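Local coordinates for putative methylthioribose-1-phosphate isomerase (Pyrococcus horikoshii OT3, PDB 6A34) that catalyses the interconversion of 5-methylthioribose 1-phosphate and 5-methylthioribulose 1-phosphate in the methionine salvage pathway, at the interface of chains A and B. Numbering follows the deposited sequence. Chains: chain A/B, Putative methylthioribose-1-phosphate isomerase.

The interface of chains A and B. Residues chain A 259, 296, 319, 321, 323; chain B 229, 232-233, 238.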
ATOM      1  N   ILE A 259      -5.082   7.067  -6.404  1.00 26.58           N
ATOM      2  CA  ILE A 259      -4.819   7.251  -4.991  1.00 28.43           C
ATOM      3  C   ILE A 259      -3.369   6.865  -4.675  1.00 26.19           C
ATOM      4  O   ILE A 259      -2.836   5.825  -5.112  1.00 27.08           O
ATOM      5  CB  ILE A 259      -5.830   6.460  -4.151  1.00 29.98           C
ATOM      6  CG1 ILE A 259      -5.780   6.853  -2.678  1.00 32.48           C
ATOM      7  CG2 ILE A 259      -5.628   4.964  -4.338  1.00 32.82           C
ATOM      8  CD1 ILE A 259      -6.376   8.211  -2.387  1.00 33.89           C
ATOM      9  N   ILE A 296     -14.728  13.703  -5.846  1.00 54.00           N
ATOM     10  CA  ILE A 296     -14.005  12.491  -5.418  1.00 56.18           C
ATOM     11  C   ILE A 296     -14.931  11.274  -5.524  1.00 50.71           C
ATOM     12  O   ILE A 296     -15.961  11.202  -4.879  1.00 55.52           O
ATOM     13  CB  ILE A 296     -13.417  12.620  -3.995  1.00 58.31           C
ATOM     14  CG1 ILE A 296     -12.636  13.923  -3.766  1.00 61.32           C
ATOM     15  CG2 ILE A 296     -12.540  11.412  -3.715  1.00 61.56           C
ATOM     16  CD1 ILE A 296     -11.405  14.104  -4.665  1.00 60.38           C
ATOM     17  N   TYR A 319     -12.734   3.162   3.760  1.00 35.91           N
ATOM     18  CA  TYR A 319     -12.825   4.326   2.913  1.00 34.67           C
ATOM     19  C   TYR A 319     -11.917   4.094   1.710  1.00 33.53           C
ATOM     20  O   TYR A 319     -10.747   3.829   1.881  1.00 34.55           O
ATOM     21  CB  TYR A 319     -12.431   5.568   3.700  1.00 37.16           C
ATOM     22  CG  TYR A 319     -12.529   6.859   2.935  1.00 37.94           C
ATOM     23  CD1 TYR A 319     -13.711   7.247   2.324  1.00 41.62           C
ATOM     24  CD2 TYR A 319     -11.445   7.702   2.856  1.00 39.36           C
ATOM     25  CE1 TYR A 319     -13.800   8.452   1.637  1.00 45.59           C
ATOM     26  CE2 TYR A 319     -11.511   8.897   2.163  1.00 50.32           C
ATOM     27  CZ  TYR A 319     -12.699   9.283   1.572  1.00 46.55           C
ATOM     28  OH  TYR A 319     -12.738  10.467   0.915  1.00 54.00           O
ATOM     29  N   PRO A 321     -11.276   6.031  -1.544  1.00 30.37           N
ATOM     30  CA  PRO A 321     -11.202   7.005  -2.633  1.00 32.90           C
ATOM     31  C   PRO A 321     -10.343   6.425  -3.773  1.00 31.52           C
ATOM     32  O   PRO A 321      -9.243   5.990  -3.529  1.00 31.45           O
ATOM     33  CB  PRO A 321     -10.550   8.208  -1.947  1.00 31.71           C
ATOM     34  CG  PRO A 321      -9.682   7.569  -0.888  1.00 32.03           C
ATOM     35  CD  PRO A 321     -10.540   6.445  -0.346  1.00 29.53           C
ATOM     36  N   PHE A 323      -9.219   8.135  -6.466  1.00 32.90           N
ATOM     37  CA  PHE A 323      -8.301   9.194  -6.929  1.00 34.46           C
ATOM     38  C   PHE A 323      -8.002  10.126  -5.761  1.00 32.08           C
ATOM     39  O   PHE A 323      -8.808  10.273  -4.872  1.00 31.04           O
ATOM     40  CB  PHE A 323      -8.935   9.984  -8.083  1.00 38.59           C
ATOM     41  CG  PHE A 323      -9.245   9.074  -9.238  1.00 45.14           C
ATOM     42  CD1 PHE A 323      -8.217   8.513  -9.988  1.00 48.27           C
ATOM     43  CD2 PHE A 323     -10.547   8.665  -9.501  1.00 52.29           C
ATOM     44  CE1 PHE A 323      -8.490   7.607 -11.007  1.00 45.49           C
ATOM     45  CE2 PHE A 323     -10.816   7.759 -10.519  1.00 48.79           C
ATOM     46  CZ  PHE A 323      -9.790   7.234 -11.268  1.00 48.03           C
TER
ATOM     47  N   ALA B 229      -3.909   6.006   0.712  1.00 28.53           N
ATOM     48  CA  ALA B 229      -4.955   6.937   1.106  1.00 29.77           C
ATOM     49  C   ALA B 229      -4.633   7.699   2.409  1.00 28.54           C
ATOM     50  O   ALA B 229      -5.333   8.652   2.755  1.00 31.20           O
ATOM     51  CB  ALA B 229      -6.258   6.191   1.194  1.00 28.52           C
ATOM     52  N   PHE B 232      -4.143  11.393   1.721  1.00 31.89           N
ATOM     53  CA  PHE B 232      -5.324  11.990   1.263  1.00 31.32           C
ATOM     54  C   PHE B 232      -6.253  12.270   2.440  1.00 31.72           C
ATOM     55  O   PHE B 232      -6.866  13.314   2.448  1.00 30.08           O
ATOM     56  CB  PHE B 232      -5.991  11.090   0.220  1.00 34.90           C
ATOM     57  CG  PHE B 232      -7.342  11.568  -0.242  1.00 40.47           C
ATOM     58  CD1 PHE B 232      -7.455  12.493  -1.269  1.00 41.22           C
ATOM     59  CD2 PHE B 232      -8.504  11.146   0.406  1.00 46.12           C
ATOM     60  CE1 PHE B 232      -8.706  12.937  -1.692  1.00 44.17           C
ATOM     61  CE2 PHE B 232      -9.755  11.599  -0.004  1.00 49.49           C
ATOM     62  CZ  PHE B 232      -9.853  12.470  -1.080  1.00 48.48           C
ATOM     63  N   VAL B 233      -6.383  11.332   3.396  1.00 33.71           N
ATOM     64  CA  VAL B 233      -7.312  11.559   4.531  1.00 33.01           C
ATOM     65  C   VAL B 233      -6.730  12.672   5.407  1.00 30.03           C
ATOM     66  O   VAL B 233      -7.517  13.446   5.967  1.00 32.95           O
ATOM     67  CB  VAL B 233      -7.696  10.314   5.366  1.00 32.88           C
ATOM     68  CG1 VAL B 233      -8.390   9.262   4.533  1.00 34.28           C
ATOM     69  CG2 VAL B 233      -6.515   9.725   6.106  1.00 35.32           C
ATOM     70  N   PHE B 238      -9.186  14.931   7.930  1.00 32.00           N
ATOM     71  CA  PHE B 238      -9.877  13.867   8.681  1.00 27.94           C
ATOM     72  C   PHE B 238      -9.036  13.282   9.815  1.00 30.72           C
ATOM     73  O   PHE B 238      -9.510  12.364  10.501  1.00 32.72           O
ATOM     74  CB  PHE B 238     -10.323  12.741   7.752  1.00 30.29           C
ATOM     75  CG  PHE B 238     -11.257  13.147   6.636  1.00 29.03           C
ATOM     76  CD1 PHE B 238     -12.115  14.232   6.768  1.00 29.90           C
ATOM     77  CD2 PHE B 238     -11.307  12.403   5.468  1.00 31.68           C
ATOM     78  CE1 PHE B 238     -12.963  14.601   5.735  1.00 31.33           C
ATOM     79  CE2 PHE B 238     -12.164  12.757   4.440  1.00 32.54           C
ATOM     80  CZ  PHE B 238     -12.993  13.853   4.577  1.00 33.70           C
TER
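The 3-10 turn 227-229 and the short helix 230-235 of chain B meet loop residues A:Ile259, A:Ile296, A:Tyr319 and A:Pro321 of chain A, with the start of strand 323-326 touching only marginally through the carbonyl O of A:Phe323. B:Phe232 is the centre of this apolar patch and packs among A:Ile259, A:Ile296, A:Tyr319 and A:Pro321. Its CG stands anti to the backbone N (chi1 174°), which carries the ring across to chain A. The far end of the ring reaches A:Ile296, where the methyl CG2 lies 3.9 Å from CZ of B:Phe232. At the root of the same side chain, CD1 of A:Ile259 packs 3.9 Å from CB of B:Phe232, and CG1 of that isoleucine rests 3.9 Å from CA of B:Ala229. A:Pro321 runs alongside the phenylalanine in the opposite direction, its CG 4.0 Å from CD2 of B:Phe232. A:Tyr319 crosses B:Phe232 at roughly a right angle and sets its phenol OH in the plane of the ring, at the edge, 3.3 Å from CE2 of B:Phe232. The tyrosine ring is backed on one face by A:Pro321 of its own chain, whose CD sits 3.5 Å above the plane. CD2 of A:Tyr319 meets CG1 of B:Val233 at 3.8 Å. B:Phe238 adds a more distant contact near the phenol. Were B:Phe232 cut back to an alanine, A:Ile296 and A:Pro321 would probably face a gap and the phenol end of A:Tyr319 would lose the ring edge it meets. The centre of this patch lies about 13 Å from A:Asp247, the predicted proton donor. Repeated by two-fold symmetry with the chains exchanged, this apolar packing contributes to joining the two subunits in the deposited dimer.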